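Long-range contact in sugar ABC transporter substrate-binding protein, BlMnBP1 (Bifidobacterium animalis subsp. lactis ATCC 27673, PDB 6I5R), which binds manno-oligosaccharides such as mannobiose and probably hands them to an ABC transporter for uptake: residues A150-N155 and G301-P306. Sequence-based numbering, arbitrary orientation.
Sequences AGIVYN and GYMPFP
Ile152 and Met303 face each other as an antiparallel hydrogen-bonded pair. Ile152 N donates a hydrogen bond to Met303 O at 2.8 Å, and Met303 N donates one to Ile152 O at 2.9 Å. Tyr154 and Gly301 form the next such pair, less evenly: Gly301 N to Tyr154 O is 2.8 Å, but Tyr154 N to Gly301 O is 3.1 Å, with the donor above the carbonyl plane. On the face with Ile152 and Tyr154, Met303 SD lies over one face of the Tyr154 ring, 4.6 Å from its centroid, a Met-aromatic contact. Tyr154 CG sits between its own backbone N and carbonyl carbon (chi1 77°), which swings the ring across to Gly301, where no side chain stands in its way. The strands belong to the mixed sheet of the solute-binding-protein fold of ABC importers; strand 277-283 also pairs with 139-155. On the opposite face Tyr302 reaches over Gly151, which has no side chain to block it. Tyr302 CZ is 3.6 Å from Gly151 CA, and its OH hydrogen-bonds Thr149. Val153 CG2 meets the edge of the Tyr302 ring more loosely, 4.0 Å from CD1. An alanine in place of Tyr302 would probably open a gap over Gly151 and leave Thr149 OG1 without this partner. Past Pro304 the packing is tight: Ile152 CD1 presses on Pro306 CD at 3.5 Å. Phe174 of helix 171-184 touches both residues, and this end too is buried from solvent.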
# COMPACT_ATOMS: atom_id res chain seq x y z
N ALA A 150 -5.76 -0.63 4.80
CA ALA A 150 -6.48 0.04 3.73
C ALA A 150 -7.86 0.37 4.29
O ALA A 150 -8.55 -0.50 4.82
CB ALA A 150 -6.53 -0.81 2.46
N GLY A 151 -8.21 1.63 4.23
CA GLY A 151 -9.45 2.11 4.82
C GLY A 151 -9.90 3.30 4.04
O GLY A 151 -9.61 3.43 2.85
N ILE A 152 -10.65 4.17 4.69
CA ILE A 152 -11.10 5.39 4.04
C ILE A 152 -10.75 6.58 4.92
O ILE A 152 -11.10 6.61 6.10
CB ILE A 152 -12.60 5.37 3.71
CG1 ILE A 152 -12.87 4.21 2.71
CG2 ILE A 152 -13.03 6.72 3.14
CD1 ILE A 152 -14.29 4.15 2.19
N VAL A 153 -10.07 7.55 4.34
CA VAL A 153 -9.85 8.82 5.02
C VAL A 153 -11.06 9.70 4.80
O VAL A 153 -11.54 9.84 3.67
CB VAL A 153 -8.57 9.51 4.50
CG1 VAL A 153 -8.30 10.83 5.27
CG2 VAL A 153 -7.41 8.60 4.58
N TYR A 154 -11.55 10.34 5.87
CA TYR A 154 -12.81 11.06 5.78
C TYR A 154 -12.75 12.28 6.67
O TYR A 154 -11.93 12.37 7.59
CB TYR A 154 -13.99 10.15 6.13
CG TYR A 154 -14.23 9.86 7.59
CD1 TYR A 154 -13.49 8.89 8.27
CD2 TYR A 154 -15.23 10.51 8.27
CE1 TYR A 154 -13.75 8.62 9.59
CE2 TYR A 154 -15.49 10.25 9.58
CZ TYR A 154 -14.75 9.33 10.25
OH TYR A 154 -15.07 9.11 11.60
N ASN A 155 -13.57 13.25 6.33
CA ASN A 155 -13.64 14.49 7.09
C ASN A 155 -14.84 14.43 8.03
O ASN A 155 -15.99 14.43 7.57
CB ASN A 155 -13.72 15.70 6.16
CG ASN A 155 -13.71 17.01 6.93
OD1 ASN A 155 -14.55 17.22 7.80
ND2 ASN A 155 -12.73 17.88 6.64
N GLY A 301 -10.52 11.86 10.00
CA GLY A 301 -10.74 10.57 10.61
C GLY A 301 -10.37 9.46 9.65
O GLY A 301 -10.04 9.68 8.48
N TYR A 302 -10.41 8.25 10.16
CA TYR A 302 -10.05 7.08 9.37
C TYR A 302 -11.02 5.98 9.72
O TYR A 302 -11.23 5.68 10.89
CB TYR A 302 -8.60 6.67 9.64
CG TYR A 302 -8.11 5.61 8.74
CD1 TYR A 302 -7.94 5.83 7.38
CD2 TYR A 302 -7.78 4.38 9.25
CE1 TYR A 302 -7.47 4.80 6.54
CE2 TYR A 302 -7.33 3.37 8.44
CZ TYR A 302 -7.16 3.59 7.11
OH TYR A 302 -6.69 2.49 6.40
N MET A 303 -11.67 5.41 8.71
CA MET A 303 -12.67 4.39 8.94
C MET A 303 -12.36 3.15 8.13
O MET A 303 -11.67 3.20 7.11
CB MET A 303 -14.06 4.89 8.56
CG MET A 303 -14.17 5.37 7.13
SD MET A 303 -15.88 5.76 6.79
CE MET A 303 -16.33 4.31 5.92
N PRO A 304 -12.89 2.01 8.56
CA PRO A 304 -12.79 0.81 7.73
C PRO A 304 -13.53 1.01 6.41
O PRO A 304 -14.47 1.79 6.32
CB PRO A 304 -13.45 -0.27 8.59
CG PRO A 304 -13.47 0.31 10.00
CD PRO A 304 -13.64 1.77 9.81
N PHE A 305 -13.07 0.31 5.39
CA PHE A 305 -13.82 0.26 4.14
C PHE A 305 -15.21 -0.31 4.43
O PHE A 305 -15.34 -1.24 5.23
CB PHE A 305 -13.11 -0.60 3.08
CG PHE A 305 -13.71 -0.45 1.68
CD1 PHE A 305 -14.72 -1.30 1.25
CD2 PHE A 305 -13.28 0.54 0.82
CE1 PHE A 305 -15.29 -1.15 0.01
CE2 PHE A 305 -13.85 0.69 -0.43
CZ PHE A 305 -14.86 -0.16 -0.84
N PRO A 306 -16.24 0.22 3.81
CA PRO A 306 -17.62 -0.18 4.19
C PRO A 306 -18.09 -1.50 3.59
O PRO A 306 -19.01 -1.57 2.78
CB PRO A 306 -18.45 1.01 3.69
CG PRO A 306 -17.65 1.53 2.52
CD PRO A 306 -16.22 1.32 2.84